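Local coordinates for protein enoyl-CoA hydratase/carnithine racemase (Magnetospirillum magneticum, PDB 4NEK) that probably isomerises unsaturated fatty acyl-CoA thioesters, shifting a double bond from the delta-3 to the delta-2 position, as a hexameric member of the crotonase family, at residues C[86-98]-C[193-206]. Sequence-based numbering, arbitrary orientation.
Sequences AVAGARKPVVAAV and LAAKPRSILVQIKA
K205 reaches from helix 198-208 along the backbone of the loop 90-93, its CD 3.6 Å from R91 O. With CG anti to the backbone N (chi1 174°) and every later torsion extended, the chain places K205 NZ 2.8 Å from K92 O, above the carbonyl plane and 49° out of it. A weak second bond runs from NZ to A90 O, and D114 OD2, which also accepts a hydrogen bond from V94 N, completes the grip with a salt bridge. Cut back to an alanine, K205 would probably leave the A90 and K92 carbonyls without this donor and D114 without its charged mate. A water that donates to both R91 O and V202 O links loop and helix. The R91 chain bends at chi2 and chi3 to bring its guanidinium against the helix: A206 CB lies above one face, toward its rim, and V202 CG1 meets R91 NH1 near the group's plane at 3.6 Å. P93 CG packs on L201 CD2 (3.7 Å), and L193 CD1 touches both P93 CB and V95 CG2. K92 NZ lies 3.8 Å from R198 NH1, but both donate to V48 O and R198 NH2 pairs with D46, which probably eases the repulsion. The contact thus seats helix 198-208 and the end of helix 179-194 against the loop leading into strand 94-98, which lies between strands 50-54 and 115-118 in the crotonase-fold sheet.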
loop_
_atom_site.group_PDB
_atom_site.type_symbol
_atom_site.label_atom_id
_atom_site.label_comp_id
_atom_site.label_asym_id
_atom_site.label_seq_id
_atom_site.Cartn_x
_atom_site.Cartn_y
_atom_site.Cartn_z
ATOM N N ALA C 86 -12.232 -16.343 -28.263
ATOM C CA ALA C 86 -10.992 -17.059 -28.501
ATOM C C ALA C 86 -10.006 -16.901 -27.355
ATOM O O ALA C 86 -9.340 -17.852 -26.980
ATOM C CB ALA C 86 -10.337 -16.598 -29.799
ATOM N N VAL C 87 -9.880 -15.695 -26.813
ATOM C CA VAL C 87 -8.945 -15.469 -25.717
ATOM C C VAL C 87 -9.494 -15.990 -24.406
ATOM O O VAL C 87 -8.786 -16.639 -23.652
ATOM C CB VAL C 87 -8.609 -13.992 -25.557
ATOM C CG1 VAL C 87 -7.658 -13.808 -24.395
ATOM C CG2 VAL C 87 -7.967 -13.480 -26.831
ATOM N N ALA C 88 -10.744 -15.693 -24.120
ATOM C CA ALA C 88 -11.369 -16.175 -22.908
ATOM C C ALA C 88 -11.316 -17.688 -22.817
ATOM O O ALA C 88 -11.122 -18.211 -21.747
ATOM C CB ALA C 88 -12.800 -15.713 -22.829
ATOM N N GLY C 89 -11.479 -18.379 -23.940
ATOM C CA GLY C 89 -11.446 -19.840 -23.960
ATOM C C GLY C 89 -10.081 -20.468 -24.250
ATOM O O GLY C 89 -9.964 -21.697 -24.312
ATOM N N ALA C 90 -9.031 -19.669 -24.416
ATOM C CA ALA C 90 -7.729 -20.250 -24.750
ATOM C C ALA C 90 -7.222 -21.157 -23.662
ATOM O O ALA C 90 -7.152 -20.759 -22.498
ATOM C CB ALA C 90 -6.709 -19.166 -25.021
ATOM N N ARG C 91 -6.852 -22.374 -24.039
ATOM C CA ARG C 91 -6.358 -23.367 -23.083
ATOM C C ARG C 91 -4.917 -23.087 -22.691
ATOM O O ARG C 91 -4.500 -23.338 -21.567
ATOM C CB ARG C 91 -6.514 -24.769 -23.667
ATOM C CG ARG C 91 -7.971 -25.159 -23.957
ATOM C CD ARG C 91 -8.715 -25.786 -22.758
ATOM N NE ARG C 91 -8.022 -26.913 -22.087
ATOM C CZ ARG C 91 -8.558 -27.786 -21.214
ATOM N NH1 ARG C 91 -7.781 -28.725 -20.682
ATOM N NH2 ARG C 91 -9.846 -27.750 -20.866
ATOM N N LYS C 92 -4.150 -22.551 -23.611
ATOM C CA LYS C 92 -2.760 -22.227 -23.333
ATOM C C LYS C 92 -2.631 -20.855 -22.674
ATOM O O LYS C 92 -3.486 -20.013 -22.806
ATOM C CB LYS C 92 -1.917 -22.270 -24.616
ATOM C CG LYS C 92 -1.949 -23.621 -25.302
ATOM C CD LYS C 92 -1.144 -23.678 -26.622
ATOM C CE LYS C 92 -1.334 -25.034 -27.291
ATOM N NZ LYS C 92 -0.606 -25.156 -28.562
ATOM N N PRO C 93 -1.546 -20.647 -21.971
ATOM C CA PRO C 93 -1.339 -19.404 -21.261
ATOM C C PRO C 93 -1.133 -18.234 -22.173
ATOM O O PRO C 93 -0.626 -18.391 -23.281
ATOM C CB PRO C 93 -0.034 -19.628 -20.480
ATOM C CG PRO C 93 0.189 -21.100 -20.476
ATOM C CD PRO C 93 -0.474 -21.629 -21.712
ATOM N N VAL C 94 -1.490 -17.063 -21.658
ATOM C CA VAL C 94 -1.476 -15.829 -22.421
ATOM C C VAL C 94 -0.843 -14.735 -21.562
ATOM O O VAL C 94 -1.267 -14.484 -20.458
ATOM C CB VAL C 94 -2.905 -15.416 -22.766
ATOM C CG1 VAL C 94 -2.923 -14.120 -23.538
ATOM C CG2 VAL C 94 -3.622 -16.516 -23.548
ATOM N N VAL C 95 0.213 -14.137 -22.077
ATOM C CA VAL C 95 0.914 -13.066 -21.396
ATOM C C VAL C 95 0.745 -11.817 -22.224
ATOM O O VAL C 95 0.788 -11.897 -23.441
ATOM C CB VAL C 95 2.416 -13.386 -21.345
ATOM C CG1 VAL C 95 3.201 -12.235 -20.694
ATOM C CG2 VAL C 95 2.648 -14.689 -20.596
ATOM N N ALA C 96 0.513 -10.689 -21.588
ATOM C CA ALA C 96 0.385 -9.444 -22.317
ATOM C C ALA C 96 1.323 -8.389 -21.787
ATOM O O ALA C 96 1.635 -8.389 -20.620
ATOM C CB ALA C 96 -1.019 -8.940 -22.204
ATOM N N ALA C 97 1.776 -7.510 -22.670
ATOM C CA ALA C 97 2.596 -6.404 -22.271
ATOM C C ALA C 97 1.918 -5.180 -22.781
ATOM O O ALA C 97 1.777 -5.015 -23.985
ATOM C CB ALA C 97 3.977 -6.533 -22.893
ATOM N N VAL C 98 1.491 -4.303 -21.874
ATOM C CA VAL C 98 0.750 -3.131 -22.243
ATOM C C VAL C 98 1.488 -1.857 -21.955
ATOM O O VAL C 98 2.343 -1.823 -21.097
ATOM C CB VAL C 98 -0.600 -3.101 -21.529
ATOM C CG1 VAL C 98 -1.327 -4.414 -21.736
ATOM C CG2 VAL C 98 -0.456 -2.939 -20.042
ATOM N N LEU C 193 7.037 -19.746 -18.594
ATOM C CA LEU C 193 5.863 -20.582 -18.717
ATOM C C LEU C 193 6.059 -21.680 -19.763
ATOM O O LEU C 193 5.597 -22.815 -19.586
ATOM C CB LEU C 193 4.652 -19.764 -19.110
ATOM C CG LEU C 193 4.081 -18.886 -18.013
ATOM C CD1 LEU C 193 3.058 -17.933 -18.582
ATOM C CD2 LEU C 193 3.445 -19.719 -16.927
ATOM N N ALA C 194 6.741 -21.345 -20.849
ATOM C CA ALA C 194 6.890 -22.290 -21.934
ATOM C C ALA C 194 7.799 -23.428 -21.519
ATOM O O ALA C 194 7.702 -24.508 -22.083
ATOM C CB ALA C 194 7.438 -21.610 -23.186
ATOM N N ALA C 195 8.666 -23.201 -20.529
ATOM C CA ALA C 195 9.554 -24.265 -20.052
ATOM C C ALA C 195 8.878 -25.173 -19.047
ATOM O O ALA C 195 9.432 -26.176 -18.696
ATOM C CB ALA C 195 10.793 -23.692 -19.429
ATOM N N LYS C 196 7.672 -24.860 -18.592
ATOM C CA LYS C 196 6.944 -25.792 -17.756
ATOM C C LYS C 196 6.406 -26.923 -18.638
ATOM O O LYS C 196 6.311 -26.759 -19.851
ATOM C CB LYS C 196 5.736 -25.115 -17.135
ATOM C CG LYS C 196 6.036 -23.872 -16.384
ATOM C CD LYS C 196 7.161 -24.050 -15.417
ATOM C CE LYS C 196 7.062 -22.963 -14.358
ATOM N NZ LYS C 196 8.364 -22.763 -13.728
ATOM N N PRO C 197 6.006 -28.049 -18.029
ATOM C CA PRO C 197 5.335 -29.116 -18.785
ATOM C C PRO C 197 3.939 -28.728 -19.260
ATOM O O PRO C 197 3.025 -28.576 -18.444
ATOM C CB PRO C 197 5.261 -30.282 -17.769
ATOM C CG PRO C 197 5.351 -29.642 -16.425
ATOM C CD PRO C 197 6.196 -28.421 -16.616
ATOM N N ARG C 198 3.781 -28.579 -20.572
ATOM C CA ARG C 198 2.576 -28.024 -21.133
ATOM C C ARG C 198 1.302 -28.708 -20.663
ATOM O O ARG C 198 0.298 -28.046 -20.370
ATOM C CB ARG C 198 2.616 -27.996 -22.664
ATOM C CG ARG C 198 1.353 -27.310 -23.229
ATOM C CD ARG C 198 1.360 -27.090 -24.741
ATOM N NE ARG C 198 1.488 -28.358 -25.452
ATOM C CZ ARG C 198 1.904 -28.499 -26.702
ATOM N NH1 ARG C 198 2.227 -27.465 -27.449
ATOM N NH2 ARG C 198 1.990 -29.707 -27.199
ATOM N N SER C 199 1.294 -30.019 -20.640
ATOM C CA SER C 199 0.019 -30.706 -20.407
ATOM C C SER C 199 -0.442 -30.447 -18.991
ATOM O O SER C 199 -1.615 -30.317 -18.747
ATOM C CB SER C 199 0.174 -32.191 -20.654
ATOM O OG SER C 199 1.269 -32.629 -19.897
ATOM N N ILE C 200 0.486 -30.360 -18.057
ATOM C CA ILE C 200 0.134 -30.024 -16.690
ATOM C C ILE C 200 -0.272 -28.572 -16.535
ATOM O O ILE C 200 -1.281 -28.252 -15.901
ATOM C CB ILE C 200 1.327 -30.223 -15.736
ATOM C CG1 ILE C 200 1.941 -31.636 -15.884
ATOM C CG2 ILE C 200 0.893 -29.976 -14.301
ATOM C CD1 ILE C 200 0.966 -32.780 -15.672
ATOM N N LEU C 201 0.494 -27.689 -17.145
ATOM C CA LEU C 201 0.222 -26.279 -17.052
ATOM C C LEU C 201 -1.169 -25.943 -17.520
ATOM O O LEU C 201 -1.888 -25.143 -16.907
ATOM C CB LEU C 201 1.201 -25.502 -17.887
ATOM C CG LEU C 201 1.229 -24.001 -17.629
ATOM C CD1 LEU C 201 1.430 -23.655 -16.170
ATOM C CD2 LEU C 201 2.356 -23.359 -18.421
ATOM N N VAL C 202 -1.558 -26.555 -18.612
ATOM C CA VAL C 202 -2.882 -26.382 -19.154
ATOM C C VAL C 202 -3.973 -26.826 -18.176
ATOM O O VAL C 202 -5.027 -26.188 -18.080
ATOM C CB VAL C 202 -2.960 -27.150 -20.512
ATOM C CG1 VAL C 202 -4.377 -27.500 -20.913
ATOM C CG2 VAL C 202 -2.297 -26.321 -21.606
ATOM N N GLN C 203 -3.731 -27.909 -17.460
ATOM C CA GLN C 203 -4.704 -28.395 -16.492
ATOM C C GLN C 203 -4.816 -27.441 -15.326
ATOM O O GLN C 203 -5.896 -27.206 -14.783
ATOM C CB GLN C 203 -4.258 -29.737 -15.947
ATOM C CG GLN C 203 -4.295 -30.878 -16.943
ATOM C CD GLN C 203 -5.705 -31.120 -17.432
ATOM O OE1 GLN C 203 -6.639 -31.248 -16.639
ATOM N NE2 GLN C 203 -5.874 -31.144 -18.748
ATOM N N ILE C 204 -3.687 -26.880 -14.925
ATOM C CA ILE C 204 -3.692 -25.914 -13.849
ATOM C C ILE C 204 -4.508 -24.713 -14.241
ATOM O O ILE C 204 -5.338 -24.220 -13.460
ATOM C CB ILE C 204 -2.275 -25.517 -13.477
ATOM C CG1 ILE C 204 -1.614 -26.715 -12.757
ATOM C CG2 ILE C 204 -2.263 -24.325 -12.532
ATOM C CD1 ILE C 204 -0.159 -26.487 -12.395
ATOM N N LYS C 205 -4.283 -24.221 -15.452
ATOM C CA LYS C 205 -5.014 -23.037 -15.902
ATOM C C LYS C 205 -6.496 -23.342 -15.955
ATOM O O LYS C 205 -7.308 -22.530 -15.510
ATOM C CB LYS C 205 -4.512 -22.555 -17.254
ATOM C CG LYS C 205 -5.330 -21.422 -17.803
ATOM C CD LYS C 205 -4.670 -20.783 -19.000
ATOM C CE LYS C 205 -5.709 -19.896 -19.644
ATOM N NZ LYS C 205 -5.131 -19.058 -20.717
ATOM N N ALA C 206 -6.858 -24.527 -16.447
ATOM C CA ALA C 206 -8.278 -24.885 -16.567
ATOM C C ALA C 206 -8.934 -24.985 -15.199
ATOM O O ALA C 206 -10.043 -24.503 -14.992
ATOM C CB ALA C 206 -8.448 -26.173 -17.320
HETATM O O HOH W 1 -6.122 -24.257 -19.830
#